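Beta-1,3-glucanosyltransferase (Rhizomucor miehei CAU432, PDB 4WTP) is a fungal carbohydrate-active protein of glycosyl hydrolase family 17, a family built on the (beta/alpha)8-barrel fold. Local coordinates at residues 38-43 with 64-69; 73-78 with 106-111; 144-149 with 174-179; 183-188 with 201-206. All coordinates share one frame; numbering follows the deposited sequence. Where two conformers were deposited one is given.

Contact 1 (38-43 with 64-69)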
# COMPACT_ATOMS: atom_id res chain seq x y z
N TYR A 38 4.96 10.12 -1.47
CA TYR A 38 3.58 10.36 -1.86
C TYR A 38 2.65 9.80 -0.75
O TYR A 38 1.69 10.45 -0.32
CB TYR A 38 3.29 9.69 -3.21
CG TYR A 38 1.82 9.71 -3.56
CD1 TYR A 38 1.24 10.84 -4.12
CD2 TYR A 38 1.02 8.58 -3.34
CE1 TYR A 38 -0.11 10.85 -4.43
CE2 TYR A 38 -0.32 8.60 -3.66
CZ TYR A 38 -0.89 9.74 -4.20
OH TYR A 38 -2.24 9.74 -4.51
N GLY A 39 2.95 8.59 -0.29
CA GLY A 39 2.25 8.03 0.86
C GLY A 39 2.97 6.81 1.36
O GLY A 39 3.88 6.32 0.70
N ILE A 40 2.59 6.34 2.55
CA ILE A 40 3.27 5.19 3.16
C ILE A 40 2.24 4.19 3.67
O ILE A 40 1.23 4.56 4.32
CB ILE A 40 4.20 5.64 4.32
CG1 ILE A 40 5.21 6.69 3.89
CG2 ILE A 40 5.01 4.47 4.83
CD1 ILE A 40 5.99 7.29 5.03
N ASN A 41 2.50 2.91 3.38
CA ASN A 41 1.69 1.83 3.88
C ASN A 41 1.85 1.68 5.39
O ASN A 41 2.97 1.72 5.90
CB ASN A 41 2.08 0.54 3.18
CG ASN A 41 1.58 0.52 1.74
OD1 ASN A 41 0.37 0.64 1.48
ND2 ASN A 41 2.49 0.40 0.80
N TYR A 42 0.73 1.49 6.08
CA TYR A 42 0.71 1.43 7.53
C TYR A 42 0.08 0.14 8.00
O TYR A 42 -1.12 -0.04 7.86
CB TYR A 42 -0.03 2.67 8.08
CG TYR A 42 -0.22 2.65 9.57
CD1 TYR A 42 0.85 2.90 10.42
CD2 TYR A 42 -1.47 2.34 10.13
CE1 TYR A 42 0.69 2.89 11.79
CE2 TYR A 42 -1.65 2.33 11.51
CZ TYR A 42 -0.57 2.62 12.33
OH TYR A 42 -0.72 2.61 13.70
N GLY A 43 0.91 -0.74 8.56
CA GLY A 43 0.44 -2.06 8.96
C GLY A 43 -0.26 -2.05 10.31
O GLY A 43 0.06 -1.24 11.16
N PRO A 64 6.68 14.36 9.14
CA PRO A 64 7.77 15.07 8.48
C PRO A 64 8.20 14.51 7.14
O PRO A 64 8.94 15.18 6.44
CB PRO A 64 8.94 14.96 9.49
CG PRO A 64 8.27 14.71 10.80
CD PRO A 64 7.08 13.85 10.48
N TYR A 65 7.70 13.32 6.80
CA TYR A 65 8.12 12.63 5.56
C TYR A 65 7.00 12.49 4.54
O TYR A 65 7.28 12.27 3.37
CB TYR A 65 8.70 11.25 5.91
CG TYR A 65 9.80 11.34 6.96
CD1 TYR A 65 11.03 11.92 6.67
CD2 TYR A 65 9.60 10.79 8.22
CE1 TYR A 65 12.03 12.00 7.62
CE2 TYR A 65 10.58 10.88 9.20
CZ TYR A 65 11.80 11.47 8.87
OH TYR A 65 12.81 11.58 9.79
N THR A 66 5.74 12.60 4.96
CA THR A 66 4.63 12.34 4.05
C THR A 66 3.37 12.98 4.62
O THR A 66 3.30 13.26 5.83
CB THR A 66 4.40 10.80 3.90
OG1 THR A 66 3.49 10.59 2.84
CG2 THR A 66 3.81 10.19 5.18
N ASN A 67 2.36 13.15 3.79
CA ASN A 67 1.07 13.58 4.29
C ASN A 67 -0.01 12.55 4.06
O ASN A 67 -1.20 12.87 4.18
CB ASN A 67 0.62 14.91 3.65
CG ASN A 67 -0.34 15.67 4.54
OD1 ASN A 67 -0.08 15.82 5.72
ND2 ASN A 67 -1.46 16.12 3.98
N ARG A 68 0.36 11.29 3.78
CA ARG A 68 -0.64 10.30 3.35
C ARG A 68 -0.27 8.90 3.80
O ARG A 68 0.91 8.51 3.72
CB ARG A 68 -0.74 10.33 1.83
CG ARG A 68 -1.71 9.36 1.23
CD ARG A 68 -1.75 9.50 -0.28
NE ARG A 68 -2.46 10.71 -0.72
CZ ARG A 68 -1.87 11.78 -1.27
NH1 ARG A 68 -2.61 12.79 -1.69
NH2 ARG A 68 -0.54 11.87 -1.36
N VAL A 69 -1.26 8.15 4.30
CA VAL A 69 -1.05 6.77 4.72
C VAL A 69 -2.03 5.85 4.02
O VAL A 69 -2.99 6.30 3.37
CB VAL A 69 -1.13 6.57 6.25
CG1 VAL A 69 -0.10 7.42 6.96
CG2 VAL A 69 -2.53 6.92 6.73
O HOH W 1 2.05 13.02 0.94
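The guanidinium of Arg68 lies flat on one face of the Tyr38 ring, the planes 16° apart, with its NH2 shifted toward the rim and 3.3 Å from Tyr38 CE1. Arg68 CZ stands 4.1 Å from the Tyr38 ring centroid, making the stack a cation-pi contact as well, and Arg68 CD adds an off-centre CH-pi touch. Tyr38 sends its CB away from residues 64-69; with CG anti to the backbone N (chi1 171°), the ring comes back over the arginine. Arg68 is extended at first and bends at chi3 to bring the same NH2 2.8 Å from Tyr38 O, a hydrogen bond that stays in the guanidinium plane. A water 2.9 Å from Tyr38 O donates to it too and accepts from Asn67 N. Beyond this stack the strands run parallel, joined by a beta-alpha-beta crossover through helix 52-62: Ile40 N donates to Arg68 O at 3.0 Å, and Val69 CA approaches Ile40 O to 3.2 Å. Ile40 CD1 packs 3.6 Å from Thr66 CG2, while Thr66 OG1 bonds to Phe37 O. Asp126 takes Arg68 NE in a salt bridge, and Tyr95 holds Tyr38 OH. One cation is thus shared among a carboxylate, a carbonyl and an aromatic face, which would favour a charged, rotationally fixed arginine where these barrel strands begin.

Contact 2 (73-78 with 106-111); sequences ALSVCN and FDNEMN
Glu109, on helix 104-119 of the barrel's outer layer, grips the loop that follows strand 68-71 by taking the successive backbone N-H groups of Leu74 and Ser75 with its two carboxylate oxygens. Both bonds use syn lone pairs: Leu74 N lies 3.0 Å from Glu109 OE1 along a nearly straight line (174°), and Ser75 N lies 3.1 Å from Glu109 OE2. The side chain gets there by folding at chi2 (-76°), which turns the carboxylate across to the loop. This is the tight, buried part. Leu74 walls it in, its CB 3.7 Å from Glu109 OE2 and its CD1 3.5 Å from Glu109 O, and the leucine side chain also packs on Ala112, Leu113 and Ile116. Trp99 N is a further donor to OE1, so that backbone from two different loops converges on one carboxylate; so many donors would probably keep it ionised despite its burial. Toward solvent the contact thins out. The exposed Asn108 merely brings its ND2 to 3.6 Å from Ser75 OG, and past Ser75 the loop turns off toward Cys77, which is tied to Cys49 by a disulfide. At the border between the two zones sits the Ser75 hydroxyl, which donates to Glu109 OE2 on its anti side, 31° out of the carboxylate plane, at an OG to OE2 distance of 2.7 Å.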
# COMPACT_ATOMS: atom_id res chain seq x y z
N ALA A 73 -7.22 -2.99 5.56
CA ALA A 73 -8.52 -3.62 5.79
C ALA A 73 -9.48 -2.59 6.37
O ALA A 73 -9.04 -1.63 7.00
CB ALA A 73 -8.40 -4.83 6.73
N LEU A 74 -10.78 -2.79 6.15
CA LEU A 74 -11.77 -1.88 6.73
C LEU A 74 -12.17 -2.35 8.12
O LEU A 74 -12.07 -1.55 9.05
CB LEU A 74 -13.02 -1.78 5.85
CG LEU A 74 -12.81 -1.24 4.43
CD1 LEU A 74 -14.14 -1.27 3.69
CD2 LEU A 74 -12.21 0.16 4.40
N SER A 75 -12.60 -3.61 8.23
CA SER A 75 -13.19 -4.09 9.49
C SER A 75 -12.16 -4.49 10.55
O SER A 75 -12.38 -4.27 11.74
CB SER A 75 -14.17 -5.22 9.19
OG SER A 75 -13.59 -6.27 8.43
N VAL A 76 -11.06 -5.09 10.13
CA VAL A 76 -10.03 -5.53 11.06
C VAL A 76 -9.54 -4.40 11.98
O VAL A 76 -9.04 -3.38 11.52
CB VAL A 76 -8.82 -6.11 10.30
CG1 VAL A 76 -7.71 -6.44 11.27
CG2 VAL A 76 -9.20 -7.35 9.49
N CYS A 77 -9.72 -4.58 13.29
CA CYS A 77 -9.31 -3.59 14.31
C CYS A 77 -10.07 -2.26 14.27
O CYS A 77 -9.63 -1.27 14.87
CB CYS A 77 -7.78 -3.31 14.29
SG CYS A 77 -6.55 -4.32 15.20
N ASN A 78 -11.18 -2.24 13.52
CA ASN A 78 -11.87 -0.96 13.21
C ASN A 78 -10.89 0.11 12.70
O ASN A 78 -11.03 1.30 12.99
CB ASN A 78 -12.63 -0.45 14.46
CG ASN A 78 -13.69 0.58 14.11
OD1 ASN A 78 -14.29 0.52 13.05
ND2 ASN A 78 -13.94 1.52 15.02
N PHE A 106 -16.16 -10.80 1.26
CA PHE A 106 -16.74 -9.90 0.23
C PHE A 106 -17.93 -9.14 0.81
O PHE A 106 -17.95 -7.92 0.81
CB PHE A 106 -17.16 -10.67 -1.02
CG PHE A 106 -16.00 -11.21 -1.81
CD1 PHE A 106 -15.37 -10.41 -2.73
CD2 PHE A 106 -15.53 -12.52 -1.61
CE1 PHE A 106 -14.30 -10.90 -3.47
CE2 PHE A 106 -14.46 -13.00 -2.34
CZ PHE A 106 -13.84 -12.19 -3.27
N ASP A 107 -18.92 -9.85 1.34
CA ASP A 107 -20.07 -9.17 1.92
C ASP A 107 -19.69 -8.43 3.18
O ASP A 107 -20.21 -7.34 3.43
CB ASP A 107 -21.18 -10.16 2.26
CG ASP A 107 -22.01 -10.57 1.05
OD1 ASP A 107 -22.00 -9.84 0.04
OD2 ASP A 107 -22.68 -11.63 1.12
N ASN A 108 -18.78 -8.99 3.97
CA ASN A 108 -18.44 -8.38 5.23
C ASN A 108 -17.67 -7.06 5.08
O ASN A 108 -17.92 -6.09 5.79
CB ASN A 108 -17.68 -9.35 6.13
CG ASN A 108 -17.58 -8.84 7.55
OD1 ASN A 108 -18.56 -8.81 8.30
ND2 ASN A 108 -16.39 -8.40 7.93
N GLU A 109 -16.72 -7.03 4.14
CA GLU A 109 -15.99 -5.77 3.87
C GLU A 109 -16.92 -4.76 3.20
O GLU A 109 -16.80 -3.56 3.46
CB GLU A 109 -14.71 -5.98 3.04
CG GLU A 109 -13.57 -6.63 3.82
CD GLU A 109 -12.88 -5.64 4.76
OE1 GLU A 109 -11.85 -5.01 4.41
OE2 GLU A 109 -13.38 -5.48 5.90
N MET A 110 -17.82 -5.24 2.34
CA MET A 110 -18.81 -4.33 1.74
C MET A 110 -19.70 -3.65 2.78
O MET A 110 -19.99 -2.44 2.71
CB MET A 110 -19.64 -5.08 0.73
CG MET A 110 -20.71 -4.27 0.04
SD MET A 110 -21.58 -5.09 -1.31
CE MET A 110 -23.01 -5.81 -0.47
N ASN A 111 -20.16 -4.44 3.74
CA ASN A 111 -20.93 -3.89 4.86
C ASN A 111 -20.10 -2.93 5.71
O ASN A 111 -20.61 -1.89 6.18
CB ASN A 111 -21.49 -5.02 5.74
CG ASN A 111 -22.52 -5.86 5.01
OD1 ASN A 111 -23.28 -5.36 4.18
ND2 ASN A 111 -22.55 -7.16 5.33

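Contact 3 (144-149 with 174-179); sequences SLANYI and EVVVKE
Val175 opens the contact with its backbone rather than its side chain: Val175 O meets the methyl of Ala146, 3.3 Å from CB. One residue on, Val176 and Ala146 form the nearest CA pair, 4.5 Å apart, a closeness consistent with the small side chain of Ala146. The two methyls of Val176 part to serve different partners. Val176 CG1, anti to the backbone N (chi1 171°), packs 3.8 Å from Ile149 CD1, the side chains crossing at about a right angle, whereas CG2 rests 4.1 Å from Leu145 CD2. Glu179 closes the segment and contributes its methylenes: CG lies 3.5 Å from Ala146 O, and CB lies 3.9 Å from Ile149 CG2. A bend at chi2 turns its carboxylate aside, across the run of helix 142-156, where the side chain also touches Lys150. Short helix 174-177 is thereby laid against helix 142-156 on the outside of the barrel, with strand 163-167 between them in the chain. No hydrogen bond crosses this interface, so its cohesion probably rests on van der Waals contact, partly methyl on methyl and partly carbon against backbone carbonyl oxygen, and the glutamate joins in through its carbon chain.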
# COMPACT_ATOMS: atom_id res chain seq x y z
N SER A 144 -15.95 -12.34 -11.30
CA SER A 144 -16.50 -12.11 -9.94
C SER A 144 -15.85 -10.92 -9.24
O SER A 144 -16.54 -10.13 -8.61
CB SER A 144 -16.38 -13.38 -9.09
OG SER A 144 -17.14 -14.45 -9.66
N LEU A 145 -14.54 -10.78 -9.38
CA LEU A 145 -13.89 -9.61 -8.85
C LEU A 145 -14.36 -8.33 -9.54
O LEU A 145 -14.69 -7.34 -8.88
CB LEU A 145 -12.37 -9.76 -8.93
CG LEU A 145 -11.61 -8.54 -8.40
CD1 LEU A 145 -11.92 -8.29 -6.92
CD2 LEU A 145 -10.12 -8.79 -8.60
N ALA A 146 -14.46 -8.39 -10.86
CA ALA A 146 -14.95 -7.24 -11.62
C ALA A 146 -16.36 -6.81 -11.18
O ALA A 146 -16.63 -5.62 -10.96
CB ALA A 146 -14.94 -7.53 -13.11
N ASN A 147 -17.25 -7.80 -11.04
CA ASN A 147 -18.60 -7.51 -10.55
C ASN A 147 -18.61 -6.88 -9.15
O ASN A 147 -19.40 -5.95 -8.88
CB ASN A 147 -19.41 -8.80 -10.56
CG ASN A 147 -19.69 -9.29 -11.97
OD1 ASN A 147 -19.50 -8.56 -12.95
ND2 ASN A 147 -20.11 -10.54 -12.09
N TYR A 148 -17.75 -7.36 -8.26
CA TYR A 148 -17.69 -6.84 -6.92
C TYR A 148 -17.19 -5.38 -6.96
O TYR A 148 -17.74 -4.50 -6.27
CB TYR A 148 -16.75 -7.71 -6.09
CG TYR A 148 -16.65 -7.32 -4.64
CD1 TYR A 148 -17.68 -7.60 -3.76
CD2 TYR A 148 -15.52 -6.69 -4.15
CE1 TYR A 148 -17.57 -7.29 -2.41
CE2 TYR A 148 -15.42 -6.34 -2.81
CZ TYR A 148 -16.44 -6.66 -1.95
OH TYR A 148 -16.31 -6.32 -0.63
N ILE A 149 -16.16 -5.12 -7.78
CA ILE A 149 -15.66 -3.76 -7.94
C ILE A 149 -16.75 -2.83 -8.43
O ILE A 149 -16.90 -1.70 -7.93
CB ILE A 149 -14.42 -3.72 -8.88
CG1 ILE A 149 -13.27 -4.50 -8.26
CG2 ILE A 149 -14.06 -2.27 -9.22
CD1 ILE A 149 -12.16 -4.88 -9.23
N GLU A 174 -8.44 -7.86 -18.43
CA GLU A 174 -9.23 -6.82 -19.01
C GLU A 174 -10.57 -6.63 -18.32
O GLU A 174 -11.01 -5.51 -18.13
CB GLU A 174 -9.42 -7.10 -20.51
CG GLU A 174 -10.08 -5.97 -21.25
CD GLU A 174 -10.20 -6.23 -22.74
OE1 GLU A 174 -9.89 -7.35 -23.22
OE2 GLU A 174 -10.65 -5.30 -23.43
N VAL A 175 -11.23 -7.73 -17.96
CA VAL A 175 -12.57 -7.62 -17.36
C VAL A 175 -12.53 -6.87 -16.04
O VAL A 175 -13.48 -6.17 -15.69
CB VAL A 175 -13.26 -8.98 -17.19
CG1 VAL A 175 -13.68 -9.53 -18.54
CG2 VAL A 175 -12.40 -9.98 -16.42
N VAL A 176 -11.42 -7.02 -15.30
CA VAL A 176 -11.23 -6.27 -14.05
C VAL A 176 -10.87 -4.81 -14.33
O VAL A 176 -11.48 -3.89 -13.77
CB VAL A 176 -10.15 -6.94 -13.16
CG1 VAL A 176 -9.77 -6.06 -11.98
CG2 VAL A 176 -10.65 -8.29 -12.66
N VAL A 177 -9.91 -4.61 -15.22
CA VAL A 177 -9.40 -3.26 -15.46
C VAL A 177 -10.51 -2.34 -16.00
O VAL A 177 -10.59 -1.17 -15.64
CB VAL A 177 -8.19 -3.29 -16.40
CG1 VAL A 177 -7.74 -1.88 -16.74
CG2 VAL A 177 -7.02 -4.03 -15.74
N LYS A 178 -11.43 -2.92 -16.79
CA LYS A 178 -12.59 -2.13 -17.26
C LYS A 178 -13.41 -1.48 -16.14
O LYS A 178 -14.01 -0.42 -16.35
CB LYS A 178 -13.49 -3.03 -18.12
CG LYS A 178 -12.93 -3.33 -19.49
CD LYS A 178 -13.91 -4.08 -20.39
CE LYS A 178 -13.34 -4.23 -21.78
NZ LYS A 178 -12.65 -2.98 -22.21
N GLU A 179 -13.45 -2.10 -14.96
CA GLU A 179 -14.27 -1.59 -13.88
C GLU A 179 -13.53 -0.57 -13.00
O GLU A 179 -14.17 0.07 -12.17
CB GLU A 179 -14.81 -2.73 -13.02
CG GLU A 179 -15.67 -3.75 -13.77
CD GLU A 179 -16.79 -3.10 -14.59
OE1 GLU A 179 -17.41 -2.14 -14.10
OE2 GLU A 179 -17.07 -3.55 -15.73

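Contact 4 (183-188 with 201-206); sequences LMMNAF and DTLMSH
Ala187, just past the end of strand 182-186, comes nearest to residues 201-206 of helix 196-212, its CA 6.6 Å from Leu203 CA. Met185 reaches across from two residues earlier. Its chain runs out straight, CG anti to the backbone N (chi1 -174°), and bends only at chi3, so that the sulfur reaches His206 and the methyl Leu203, about one turn apart. Met185 SD lies 3.5 Å from His206 C and 3.8 Å from His206 CB; Met185 CE settles 3.6 Å from Leu203 O and 3.7 Å from Leu203 CD1. That same leucine methyl also takes Ala187 CB, at 3.8 Å, making it a shared end point for both strand residues. Ala187 CB meets the edge of the His206 imidazole, while Thr202 O sits over one ring face. Glu192 accepts from His206 NE2, and Tyr169 stacks on the ring. Asn186 points the other way and bonds to Glu133 and Ser222. Strand residues thus alternate: Asn186 lies on the barrel side, Met185 and Ala187 on the side of the helix of this beta-alpha-beta unit. Between strand and helix no hydrogen bond crosses, so dispersion, including that of the polarisable sulfur against the His206 carbonyl, probably supplies most of the cohesion.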
# COMPACT_ATOMS: atom_id res chain seq x y z
N LEU A 183 -5.22 1.59 -11.56
CA LEU A 183 -4.60 0.33 -11.17
C LEU A 183 -3.53 0.60 -10.14
O LEU A 183 -2.89 1.66 -10.17
CB LEU A 183 -3.93 -0.30 -12.39
CG LEU A 183 -4.78 -0.81 -13.56
CD1 LEU A 183 -5.42 0.32 -14.33
CD2 LEU A 183 -3.95 -1.68 -14.48
N MET A 184 -3.31 -0.35 -9.24
CA MET A 184 -2.17 -0.23 -8.32
C MET A 184 -1.36 -1.51 -8.30
O MET A 184 -1.89 -2.61 -8.07
CB MET A 184 -2.62 0.09 -6.89
CG MET A 184 -3.49 1.33 -6.74
SD MET A 184 -3.62 2.00 -5.00
CE MET A 184 -2.11 3.02 -4.96
N MET A 185 -0.08 -1.38 -8.54
CA MET A 185 0.83 -2.52 -8.55
C MET A 185 1.51 -2.80 -7.22
O MET A 185 2.03 -1.94 -6.59
CB MET A 185 1.92 -2.23 -9.58
CG MET A 185 2.90 -3.41 -9.81
SD MET A 185 4.29 -3.12 -11.04
CE MET A 185 5.37 -1.91 -10.16
N ASN A 186 1.52 -4.08 -6.87
CA ASN A 186 2.39 -4.54 -5.76
C ASN A 186 3.54 -5.25 -6.43
O ASN A 186 3.30 -6.18 -7.23
CB ASN A 186 1.69 -5.58 -4.90
CG ASN A 186 0.46 -5.07 -4.17
OD1 ASN A 186 0.27 -3.89 -3.95
ND2 ASN A 186 -0.35 -6.01 -3.73
N ALA A 187 4.77 -4.89 -6.12
CA ALA A 187 5.92 -5.60 -6.71
C ALA A 187 7.08 -5.51 -5.76
O ALA A 187 7.44 -4.41 -5.31
CB ALA A 187 6.29 -4.99 -8.06
N PHE A 188 7.74 -6.64 -5.52
CA PHE A 188 8.93 -6.69 -4.70
C PHE A 188 10.03 -7.46 -5.41
O PHE A 188 10.10 -8.70 -5.29
CB PHE A 188 8.64 -7.40 -3.39
CG PHE A 188 7.73 -6.62 -2.47
CD1 PHE A 188 6.33 -6.72 -2.62
CD2 PHE A 188 8.25 -5.82 -1.43
CE1 PHE A 188 5.48 -6.01 -1.78
CE2 PHE A 188 7.39 -5.13 -0.57
CZ PHE A 188 6.02 -5.22 -0.76
N ASP A 201 15.25 -0.73 -11.06
CA ASP A 201 15.06 -0.77 -12.50
C ASP A 201 14.02 -1.88 -12.84
O ASP A 201 13.14 -1.66 -13.71
CB ASP A 201 16.39 -0.99 -13.21
CG ASP A 201 17.34 0.22 -13.05
OD1 ASP A 201 16.89 1.38 -12.84
OD2 ASP A 201 18.56 0.00 -13.13
N THR A 202 14.11 -3.05 -12.20
CA THR A 202 13.15 -4.15 -12.39
C THR A 202 11.76 -3.69 -11.97
O THR A 202 10.78 -4.04 -12.63
CB THR A 202 13.55 -5.37 -11.54
OG1 THR A 202 14.80 -5.87 -12.03
CG2 THR A 202 12.52 -6.50 -11.59
N LEU A 203 11.64 -2.93 -10.87
CA LEU A 203 10.36 -2.40 -10.45
C LEU A 203 9.73 -1.61 -11.60
O LEU A 203 8.56 -1.74 -11.89
CB LEU A 203 10.55 -1.48 -9.25
CG LEU A 203 9.26 -0.80 -8.77
CD1 LEU A 203 8.40 -1.84 -8.06
CD2 LEU A 203 9.57 0.33 -7.81
N MET A 204 10.53 -0.78 -12.27
CA MET A 204 10.03 0.04 -13.35
C MET A 204 9.61 -0.78 -14.57
O MET A 204 8.61 -0.45 -15.24
CB MET A 204 11.05 1.12 -13.73
CG MET A 204 11.14 2.29 -12.75
SD MET A 204 9.62 3.26 -12.58
CE MET A 204 8.85 3.03 -14.17
N SER A 205 10.35 -1.83 -14.87
CA SER A 205 9.97 -2.75 -15.95
C SER A 205 8.61 -3.39 -15.66
O SER A 205 7.76 -3.52 -16.54
CB SER A 205 11.03 -3.82 -16.16
OG SER A 205 12.11 -3.26 -16.86
N HIS A 206 8.41 -3.80 -14.41
CA HIS A 206 7.13 -4.39 -14.01
C HIS A 206 6.02 -3.35 -14.09
O HIS A 206 4.92 -3.66 -14.59
CB HIS A 206 7.22 -4.98 -12.60
CG HIS A 206 8.11 -6.17 -12.50
ND1 HIS A 206 8.57 -6.84 -13.57
CD2 HIS A 206 8.58 -6.83 -11.38
CE1 HIS A 206 9.33 -7.88 -13.15
NE2 HIS A 206 9.34 -7.87 -11.81

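In the fold
The four contacts follow one another along the chain and round the barrel. Contacts 1 and 4 both use the parallel sheet; their centres are 19 Å apart and their nearest atoms about 6 Å. Contacts 2 and 3 share the helical layer, centres 19 Å apart, and are joined by a probable hydrogen bond of 2.7 Å between Phe106 O and Tyr148 OH. Contact 3 passes on to contact 4 through Val177 CG1 and Leu183 CD1, 4.0 Å apart. Across the chain's centre, contacts 1 and 3 lie 28 Å apart, centre to centre. As in other barrels of this kind, the active site is expected at the C-terminal strand ends, toward which residues 183-188 lead.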